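Local coordinates for uncharacterized protein Atu1872 (Agrobacterium tumefaciens, PDB 2QNT) that is of unknown function but belongs to the glyoxalase/bleomycin resistance protein/dioxygenase family, whose paired beta-alpha-beta-beta-beta modules often form a metal or ligand pocket, at residues A[10-23]-A[39-53]. Numbering follows the deposited sequence.
Sequences VNPIPFVRDINRSK and GSFVLFETGFAIHEG
Pro14, Val16 and His51 join strands 10-16 and 49-52 in parallel through two backbone hydrogen bonds. His51 N donates to Pro14 O (3.2 Å), and Val16 N to His51 O (2.9 Å). A third, Gly53 N to Val16 O (2.8 Å), carries the link onto the first residue of helix 53-61. Toward Asn11 the pairing gives way to side-chain packing: Pro12 and Pro14 have no N-H to offer, and Pro14 CD sits 3.1 Å from Ala49 O, where a donor would otherwise be expected. On one face of the sheet Ile13 CG2 presses on His51 CB at 3.5 Å, the two side chains pointing the same way, while Ile13 CD1 reaches the Phe41 ring. On the other face, chi1 of Ile19 (-158°) sends CG1 toward Val42 CG2, and chi2 (68°) turns CD1 to within 3.7 Å of Ile50 CG1. Ile50 CD1 in turn abuts Ser22 CB. The margins are wetter. Beside exposed Arg17, a water 2.6 Å from Glu52 OE2 also bonds Arg17 O; OE2 takes Arg54 N and OE1 bonds Ser55 OG, capping helix 53-61. Another water, 2.7 Å from Gly39 O, reaches Lys23 NZ, which is salt-bridged to Asp37. In this first beta-alpha-beta-beta-beta module of a glyoxalase-like fold, helix 19-29 packs on strands 41-44 and 49-52, Leu56 of helix 53-61 meets Ile13 and His51, and strand 7-16 pairs antiparallel with the second subunit.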
# COMPACT_ATOMS: atom_id res chain seq x y z
N VAL A 10 1.47 -2.27 8.98
CA VAL A 10 1.49 -3.70 8.78
C VAL A 10 1.39 -4.06 7.32
O VAL A 10 2.31 -4.65 6.75
CB VAL A 10 0.44 -4.40 9.64
CG1 VAL A 10 0.47 -5.90 9.38
CG2 VAL A 10 0.73 -4.11 11.15
N ASN A 11 0.30 -3.67 6.64
CA ASN A 11 0.07 -4.07 5.23
C ASN A 11 -0.67 -2.99 4.46
O ASN A 11 -1.67 -2.54 4.98
CB ASN A 11 -0.86 -5.30 5.11
CG ASN A 11 -0.30 -6.56 5.77
OD1 ASN A 11 0.72 -7.10 5.35
ND2 ASN A 11 -1.03 -7.06 6.77
N PRO A 12 -0.34 -2.75 3.20
CA PRO A 12 -1.33 -2.18 2.31
C PRO A 12 -2.21 -3.32 1.84
O PRO A 12 -1.75 -4.45 1.69
CB PRO A 12 -0.51 -1.69 1.13
CG PRO A 12 0.61 -2.62 1.05
CD PRO A 12 0.88 -3.12 2.46
N ILE A 13 -3.47 -3.01 1.53
CA ILE A 13 -4.42 -4.01 1.09
C ILE A 13 -5.17 -3.44 -0.12
O ILE A 13 -6.26 -2.92 -0.01
CB ILE A 13 -5.40 -4.44 2.19
CG1 ILE A 13 -4.66 -4.79 3.48
CG2 ILE A 13 -6.23 -5.62 1.68
CD1 ILE A 13 -5.58 -5.06 4.69
N PRO A 14 -4.56 -3.51 -1.32
CA PRO A 14 -5.28 -3.18 -2.55
C PRO A 14 -6.50 -4.07 -2.71
O PRO A 14 -6.45 -5.27 -2.41
CB PRO A 14 -4.27 -3.41 -3.66
CG PRO A 14 -2.96 -3.58 -2.98
CD PRO A 14 -3.17 -3.95 -1.59
N PHE A 15 -7.57 -3.47 -3.22
CA PHE A 15 -8.80 -4.21 -3.51
C PHE A 15 -8.70 -4.84 -4.88
O PHE A 15 -8.18 -4.27 -5.82
CB PHE A 15 -9.99 -3.28 -3.53
CG PHE A 15 -10.34 -2.62 -2.20
CD1 PHE A 15 -9.58 -2.80 -1.05
CD2 PHE A 15 -11.39 -1.72 -2.15
CE1 PHE A 15 -9.91 -2.13 0.14
CE2 PHE A 15 -11.70 -1.06 -0.94
CZ PHE A 15 -10.96 -1.27 0.17
N VAL A 16 -9.19 -6.07 -4.99
CA VAL A 16 -9.15 -6.83 -6.25
C VAL A 16 -10.51 -7.42 -6.57
O VAL A 16 -11.29 -7.73 -5.68
CB VAL A 16 -8.04 -7.93 -6.23
CG1 VAL A 16 -6.68 -7.28 -5.90
CG2 VAL A 16 -8.35 -9.07 -5.25
N ARG A 17 -10.81 -7.56 -7.86
CA ARG A 17 -12.11 -8.09 -8.29
C ARG A 17 -12.20 -9.61 -8.13
O ARG A 17 -13.27 -10.14 -7.82
CB ARG A 17 -12.38 -7.69 -9.74
CG ARG A 17 -13.78 -7.86 -10.23
CD ARG A 17 -13.89 -7.38 -11.69
NE ARG A 17 -14.14 -5.94 -11.78
CZ ARG A 17 -14.00 -5.20 -12.89
NH1 ARG A 17 -13.60 -5.76 -14.03
NH2 ARG A 17 -14.26 -3.90 -12.86
N ASP A 18 -11.08 -10.30 -8.29
CA ASP A 18 -11.06 -11.76 -8.33
C ASP A 18 -9.81 -12.19 -7.58
O ASP A 18 -8.69 -11.99 -8.05
CB ASP A 18 -11.05 -12.22 -9.80
CG ASP A 18 -11.11 -13.72 -9.97
OD1 ASP A 18 -10.38 -14.47 -9.31
OD2 ASP A 18 -11.92 -14.16 -10.79
N ILE A 19 -9.98 -12.74 -6.38
CA ILE A 19 -8.84 -13.12 -5.55
C ILE A 19 -7.98 -14.22 -6.18
O ILE A 19 -6.76 -14.20 -6.10
CB ILE A 19 -9.31 -13.50 -4.11
CG1 ILE A 19 -8.17 -13.37 -3.10
CG2 ILE A 19 -9.99 -14.88 -4.06
CD1 ILE A 19 -7.70 -11.94 -2.82
N ASN A 20 -8.60 -15.16 -6.87
CA ASN A 20 -7.81 -16.20 -7.52
C ASN A 20 -6.93 -15.68 -8.65
O ASN A 20 -5.75 -16.05 -8.74
CB ASN A 20 -8.76 -17.32 -7.97
CG ASN A 20 -9.46 -17.96 -6.79
OD1 ASN A 20 -8.85 -18.16 -5.74
ND2 ASN A 20 -10.75 -18.25 -6.94
N ARG A 21 -7.47 -14.79 -9.48
CA ARG A 21 -6.74 -14.12 -10.57
C ARG A 21 -5.54 -13.39 -9.99
O ARG A 21 -4.42 -13.50 -10.46
CB ARG A 21 -7.70 -13.12 -11.23
CG ARG A 21 -7.11 -12.08 -12.18
CD ARG A 21 -8.20 -11.35 -13.03
NE ARG A 21 -8.77 -10.16 -12.38
CZ ARG A 21 -9.10 -9.03 -13.02
NH1 ARG A 21 -8.95 -8.93 -14.34
NH2 ARG A 21 -9.55 -7.98 -12.33
N SER A 22 -5.80 -12.60 -8.97
CA SER A 22 -4.74 -11.82 -8.35
C SER A 22 -3.72 -12.70 -7.66
O SER A 22 -2.50 -12.55 -7.89
CB SER A 22 -5.35 -10.83 -7.37
OG SER A 22 -6.20 -9.94 -8.07
N LYS A 23 -4.19 -13.64 -6.84
CA LYS A 23 -3.28 -14.53 -6.11
C LYS A 23 -2.30 -15.22 -7.08
O LYS A 23 -1.09 -15.26 -6.85
CB LYS A 23 -4.09 -15.57 -5.33
CG LYS A 23 -3.29 -16.64 -4.61
CD LYS A 23 -4.20 -17.40 -3.67
CE LYS A 23 -5.13 -18.32 -4.43
NZ LYS A 23 -5.86 -19.23 -3.51
N GLY A 39 -8.93 -17.03 1.87
CA GLY A 39 -10.00 -17.05 0.88
C GLY A 39 -10.12 -15.68 0.25
O GLY A 39 -9.55 -15.42 -0.80
N SER A 40 -10.85 -14.78 0.91
CA SER A 40 -11.08 -13.43 0.37
C SER A 40 -9.91 -12.49 0.61
O SER A 40 -9.92 -11.37 0.13
CB SER A 40 -12.36 -12.81 0.96
OG SER A 40 -12.23 -12.53 2.34
N PHE A 41 -8.92 -12.94 1.38
CA PHE A 41 -7.78 -12.11 1.80
C PHE A 41 -6.57 -12.99 1.75
O PHE A 41 -6.59 -14.11 2.23
CB PHE A 41 -8.04 -11.62 3.24
CG PHE A 41 -6.96 -10.76 3.88
CD1 PHE A 41 -6.49 -11.03 5.18
CD2 PHE A 41 -6.42 -9.66 3.23
CE1 PHE A 41 -5.52 -10.22 5.77
CE2 PHE A 41 -5.49 -8.84 3.85
CZ PHE A 41 -5.02 -9.12 5.10
N VAL A 42 -5.49 -12.48 1.16
CA VAL A 42 -4.25 -13.21 1.06
C VAL A 42 -3.11 -12.33 1.55
O VAL A 42 -2.95 -11.19 1.12
CB VAL A 42 -3.98 -13.67 -0.42
CG1 VAL A 42 -2.66 -14.45 -0.51
CG2 VAL A 42 -5.14 -14.51 -0.98
N LEU A 43 -2.34 -12.87 2.49
CA LEU A 43 -1.12 -12.24 2.99
C LEU A 43 0.07 -12.90 2.33
O LEU A 43 0.18 -14.14 2.34
CB LEU A 43 -0.96 -12.46 4.48
CG LEU A 43 -1.95 -11.85 5.42
CD1 LEU A 43 -1.63 -12.26 6.82
CD2 LEU A 43 -1.88 -10.35 5.29
N PHE A 44 0.97 -12.07 1.82
CA PHE A 44 2.22 -12.54 1.26
C PHE A 44 3.39 -12.25 2.18
O PHE A 44 3.35 -11.33 2.99
CB PHE A 44 2.51 -11.93 -0.10
CG PHE A 44 1.49 -12.26 -1.14
CD1 PHE A 44 0.37 -11.46 -1.35
CD2 PHE A 44 1.63 -13.39 -1.93
CE1 PHE A 44 -0.56 -11.78 -2.30
CE2 PHE A 44 0.68 -13.71 -2.88
CZ PHE A 44 -0.41 -12.90 -3.08
N GLU A 45 4.46 -13.02 2.02
CA GLU A 45 5.73 -12.70 2.66
C GLU A 45 6.18 -11.33 2.11
O GLU A 45 5.86 -10.94 0.97
CB GLU A 45 6.78 -13.79 2.40
CG GLU A 45 6.43 -15.17 2.97
CD GLU A 45 7.51 -16.22 2.78
OE1 GLU A 45 8.61 -15.88 2.28
OE2 GLU A 45 7.28 -17.41 3.14
N THR A 46 6.87 -10.60 2.96
CA THR A 46 7.45 -9.31 2.74
C THR A 46 6.43 -8.17 2.83
O THR A 46 6.72 -7.06 2.48
CB THR A 46 8.38 -9.23 1.48
OG1 THR A 46 7.64 -9.19 0.26
CG2 THR A 46 9.37 -10.41 1.44
N GLY A 47 5.27 -8.45 3.41
CA GLY A 47 4.33 -7.42 3.86
C GLY A 47 3.32 -6.93 2.84
O GLY A 47 2.85 -5.81 2.96
N PHE A 48 3.09 -7.69 1.79
CA PHE A 48 2.09 -7.34 0.81
C PHE A 48 0.84 -8.18 1.07
O PHE A 48 0.92 -9.28 1.62
CB PHE A 48 2.64 -7.63 -0.59
CG PHE A 48 1.77 -7.15 -1.71
CD1 PHE A 48 1.16 -8.05 -2.58
CD2 PHE A 48 1.48 -5.80 -1.86
CE1 PHE A 48 0.35 -7.63 -3.60
CE2 PHE A 48 0.65 -5.37 -2.87
CZ PHE A 48 0.07 -6.30 -3.74
N ALA A 49 -0.31 -7.63 0.71
CA ALA A 49 -1.58 -8.32 0.89
C ALA A 49 -2.58 -7.86 -0.15
O ALA A 49 -2.38 -6.81 -0.73
CB ALA A 49 -2.14 -8.09 2.27
N ILE A 50 -3.60 -8.68 -0.41
CA ILE A 50 -4.68 -8.34 -1.35
C ILE A 50 -5.99 -8.80 -0.74
O ILE A 50 -6.01 -9.78 0.01
CB ILE A 50 -4.48 -9.00 -2.74
CG1 ILE A 50 -4.27 -10.52 -2.59
CG2 ILE A 50 -3.33 -8.38 -3.51
CD1 ILE A 50 -4.13 -11.33 -3.93
N HIS A 51 -7.09 -8.13 -1.08
CA HIS A 51 -8.40 -8.54 -0.58
C HIS A 51 -9.44 -8.36 -1.65
O HIS A 51 -9.43 -7.36 -2.37
CB HIS A 51 -8.81 -7.67 0.63
CG HIS A 51 -9.82 -8.26 1.58
ND1 HIS A 51 -11.11 -8.62 1.23
CD2 HIS A 51 -9.72 -8.51 2.91
CE1 HIS A 51 -11.76 -9.05 2.31
NE2 HIS A 51 -10.92 -9.02 3.34
N GLU A 52 -10.33 -9.34 -1.81
CA GLU A 52 -11.48 -9.16 -2.69
C GLU A 52 -12.20 -7.89 -2.26
O GLU A 52 -12.46 -7.68 -1.08
CB GLU A 52 -12.37 -10.39 -2.66
CG GLU A 52 -13.47 -10.35 -3.72
CD GLU A 52 -14.68 -9.55 -3.29
OE1 GLU A 52 -15.02 -9.58 -2.10
OE2 GLU A 52 -15.31 -8.87 -4.13
N GLY A 53 -12.51 -7.04 -3.23
CA GLY A 53 -12.87 -5.66 -2.91
C GLY A 53 -14.25 -5.49 -2.32
O GLY A 53 -14.42 -4.71 -1.39
O HOH W 1 3.90 -3.85 4.38
O HOH W 2 -15.31 -8.75 -6.74
O HOH W 3 -7.76 -17.18 -1.92